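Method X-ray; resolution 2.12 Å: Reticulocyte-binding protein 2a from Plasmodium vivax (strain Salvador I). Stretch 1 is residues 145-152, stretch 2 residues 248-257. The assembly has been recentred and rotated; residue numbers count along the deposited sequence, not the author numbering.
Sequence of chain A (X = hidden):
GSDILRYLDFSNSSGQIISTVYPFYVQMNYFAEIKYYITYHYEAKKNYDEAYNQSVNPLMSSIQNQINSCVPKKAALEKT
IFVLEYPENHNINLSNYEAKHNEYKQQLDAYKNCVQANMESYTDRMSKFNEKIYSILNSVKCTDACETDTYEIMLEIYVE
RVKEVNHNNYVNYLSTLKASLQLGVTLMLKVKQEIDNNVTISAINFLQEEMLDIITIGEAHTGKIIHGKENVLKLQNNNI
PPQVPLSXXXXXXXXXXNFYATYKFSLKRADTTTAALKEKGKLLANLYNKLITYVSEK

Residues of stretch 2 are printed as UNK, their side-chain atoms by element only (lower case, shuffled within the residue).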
# COMPACT_ATOMS: atom_id res chain seq x y z
N ALA A 145 -32.15 -0.46 23.07
CA ALA A 145 -32.97 0.38 22.20
C ALA A 145 -32.16 1.29 21.27
O ALA A 145 -32.70 2.28 20.77
CB ALA A 145 -33.91 1.22 23.05
N CYS A 146 -30.90 0.96 21.02
CA CYS A 146 -29.99 1.82 20.26
C CYS A 146 -30.50 2.19 18.86
O CYS A 146 -30.86 1.32 18.07
CB CYS A 146 -28.62 1.16 20.13
SG CYS A 146 -27.77 0.91 21.70
N GLU A 147 -30.53 3.49 18.57
CA GLU A 147 -30.98 3.99 17.28
C GLU A 147 -29.84 3.99 16.27
O GLU A 147 -28.67 4.14 16.63
CB GLU A 147 -31.56 5.40 17.43
CG GLU A 147 -32.51 5.81 16.31
CD GLU A 147 -33.25 7.10 16.62
OE1 GLU A 147 -32.89 7.76 17.62
OE2 GLU A 147 -34.19 7.45 15.88
N THR A 148 -30.18 3.83 14.99
CA THR A 148 -29.17 3.62 13.95
C THR A 148 -28.85 4.88 13.15
O THR A 148 -28.41 4.80 12.01
CB THR A 148 -29.63 2.53 12.97
OG1 THR A 148 -30.83 2.95 12.30
CG2 THR A 148 -29.90 1.23 13.71
N ASP A 149 -29.05 6.05 13.76
CA ASP A 149 -28.80 7.32 13.09
C ASP A 149 -27.34 7.48 12.67
O ASP A 149 -27.05 7.68 11.49
CB ASP A 149 -29.20 8.50 13.99
CG ASP A 149 -30.70 8.62 14.15
OD1 ASP A 149 -31.44 8.01 13.35
OD2 ASP A 149 -31.15 9.35 15.06
N THR A 150 -26.43 7.39 13.64
CA THR A 150 -25.00 7.58 13.39
C THR A 150 -24.48 6.59 12.36
O THR A 150 -23.68 6.95 11.49
CB THR A 150 -24.19 7.46 14.69
OG1 THR A 150 -24.39 8.63 15.49
CG2 THR A 150 -22.70 7.31 14.40
N TYR A 151 -24.94 5.34 12.45
CA TYR A 151 -24.54 4.32 11.49
C TYR A 151 -24.97 4.70 10.07
O TYR A 151 -24.19 4.55 9.13
CB TYR A 151 -25.13 2.96 11.87
CG TYR A 151 -24.94 1.91 10.80
CD1 TYR A 151 -23.70 1.29 10.63
CD2 TYR A 151 -25.98 1.54 9.95
CE1 TYR A 151 -23.52 0.33 9.66
CE2 TYR A 151 -25.80 0.58 8.97
CZ TYR A 151 -24.56 -0.02 8.83
OH TYR A 151 -24.38 -0.98 7.86
N GLU A 152 -26.20 5.18 9.93
CA GLU A 152 -26.72 5.53 8.61
C GLU A 152 -26.01 6.76 8.05
O GLU A 152 -25.75 6.83 6.84
CB GLU A 152 -28.23 5.78 8.68
CG GLU A 152 -28.86 6.07 7.32
CD GLU A 152 -30.36 6.29 7.40
OE1 GLU A 152 -30.79 7.21 8.12
OE2 GLU A 152 -31.10 5.53 6.74
N UNK A 248 -25.06 -5.35 18.61
CA UNK A 248 -25.17 -5.31 17.16
C UNK A 248 -24.60 -4.00 16.61
O UNK A 248 -23.88 -3.99 15.62
o UNK A 248 -27.15 -6.72 17.13
c UNK A 248 -26.75 -5.35 15.19
c UNK A 248 -26.64 -5.45 16.70
N UNK A 249 -24.92 -2.90 17.29
CA UNK A 249 -24.51 -1.57 16.87
C UNK A 249 -22.99 -1.44 16.78
O UNK A 249 -22.47 -0.84 15.84
c UNK A 249 -25.07 -0.52 17.82
c UNK A 249 -25.93 1.19 16.21
c UNK A 249 -24.95 0.93 17.34
c UNK A 249 -25.18 1.90 18.49
N UNK A 250 -22.30 -1.99 17.77
CA UNK A 250 -20.84 -1.95 17.80
C UNK A 250 -20.25 -2.60 16.56
O UNK A 250 -19.32 -2.07 15.95
c UNK A 250 -19.59 -2.29 21.43
c UNK A 250 -20.61 -1.92 20.36
n UNK A 250 -19.28 -3.20 23.72
c UNK A 250 -20.30 -2.64 19.06
c UNK A 250 -20.26 -2.92 22.64
N UNK A 251 -20.79 -3.76 16.19
CA UNK A 251 -20.31 -4.50 15.04
C UNK A 251 -20.62 -3.77 13.74
O UNK A 251 -19.81 -3.76 12.81
c UNK A 251 -20.91 -8.09 13.80
c UNK A 251 -20.13 -8.99 12.87
n UNK A 251 -18.71 -9.14 13.33
c UNK A 251 -20.08 -6.91 14.24
c UNK A 251 -20.90 -5.91 15.02
N UNK A 252 -21.80 -3.15 13.67
CA UNK A 252 -22.17 -2.35 12.51
C UNK A 252 -21.20 -1.18 12.36
O UNK A 252 -20.73 -0.89 11.26
c UNK A 252 -26.08 -2.13 12.33
c UNK A 252 -24.72 -2.79 12.18
c UNK A 252 -24.49 -3.23 10.74
c UNK A 252 -23.61 -1.84 12.64
N UNK A 253 -20.91 -0.51 13.47
CA UNK A 253 -19.94 0.58 13.49
C UNK A 253 -18.57 0.09 13.02
O UNK A 253 -17.97 0.68 12.12
c UNK A 253 -22.12 2.17 14.65
c UNK A 253 -23.14 3.02 15.06
c UNK A 253 -19.80 1.17 14.90
c UNK A 253 -21.76 3.78 16.87
c UNK A 253 -20.92 2.10 15.34
c UNK A 253 -22.95 3.83 16.17
o UNK A 253 -23.94 4.68 16.59
c UNK A 253 -20.75 2.92 16.45
N UNK A 254 -18.09 -0.98 13.64
CA UNK A 254 -16.74 -1.46 13.41
C UNK A 254 -16.55 -2.02 12.01
O UNK A 254 -15.51 -1.81 11.39
c UNK A 254 -16.25 -0.63 16.12
c UNK A 254 -16.37 -2.52 14.46
c UNK A 254 -16.30 -2.87 16.94
c UNK A 254 -16.24 -2.39 18.24
c UNK A 254 -16.19 -0.15 17.41
c UNK A 254 -16.31 -2.00 15.87
c UNK A 254 -16.19 -1.03 18.48
N UNK A 255 -17.55 -2.74 11.51
CA UNK A 255 -17.49 -3.29 10.16
C UNK A 255 -17.42 -2.18 9.12
O UNK A 255 -16.65 -2.26 8.16
c UNK A 255 -18.59 -5.54 10.57
o UNK A 255 -17.65 -5.73 11.37
o UNK A 255 -19.46 -6.40 10.32
c UNK A 255 -18.70 -4.19 9.89
N UNK A 256 -18.23 -1.14 9.32
CA UNK A 256 -18.26 0.00 8.41
C UNK A 256 -16.93 0.72 8.35
O UNK A 256 -16.40 0.98 7.27
c UNK A 256 -19.35 0.99 8.83
o UNK A 256 -20.63 0.37 8.80
N UNK A 257 -16.39 1.04 9.52
CA UNK A 257 -15.14 1.78 9.62
C UNK A 257 -13.98 0.96 9.07
O UNK A 257 -13.07 1.50 8.44
c UNK A 257 -14.88 2.18 11.06

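Position 248 has three side-chain atoms, two carbons and one oxygen. One carbon carries both the other carbon and the oxygen, so the branch is at CB. The side chain is out of reach of stretch 1. This is Thr-248.

Position 249 has four carbons, forked at the second. It points toward stretch 1 and touches Cys-146 and Glu-147. It is Leu-249. Its CD2 lies 3.9 Å from CB of Cys-146, an apolar contact, and its CD1 lies 4.0 Å from the backbone O of Glu-147.

Position 250 has four carbons in a row ending in nitrogen. It does not reach stretch 1. It is Lys-250, and its NZ is hydrogen-bonded elsewhere in the structure.

Position 251 has the same chain, four carbons and a terminal nitrogen. It is out of reach. It is Lys-251.

Position 252 has four carbons, again forked at the second. It points toward stretch 1 and lies over one face of the Tyr-151 ring. It is Leu-252. Its CD1 sits 4.2 Å from the ring centroid of Tyr-151, only 4° off the normal, a CH-pi contact.

Position 253 has one carbon, then a six-carbon ring bearing one oxygen. CA-to-CB points away from stretch 1, but the end of the side chain comes nearer. The hydroxyl marks it as Tyr-253. CB of Tyr-151 meets the ring edge, 3.8 Å from CE1 of Tyr-253. The OH of Tyr-253 is 3.4 Å from CB of Thr-150 and is hydrogen-bonded elsewhere in the structure.

Position 254 has one carbon and a six-carbon ring without oxygen. It is buried but out of reach of stretch 1. It is Phe-254.

Position 255 has two carbons, the second carrying two oxygens. CA-to-CB points sideways, and the side chain makes no contact. It is Asp-255.

Position 256 has one carbon and one oxygen. The oxygen lies at the edge of the Tyr-151 ring. It is Ser-256. Its OG is 3.0 Å from CE1 of Tyr-151 and donates a hydrogen bond to O of Leu-252, at 2.8 Å, one turn back.

Position 257 has a single carbon. It is buried without touching stretch 1. It is Ala-257.

The contact centres on Tyr-151, which has the largest covered area. Leu-252 covers a face of its ring, Ser-256 meets the edge, and Tyr-253 packs against its CB. Leu-249 extends the contact to Cys-146. No hydrogen bond crosses between the stretches, so packing carries this contact.

Stretch 2, residues 248-257: TLKKLYFDSA
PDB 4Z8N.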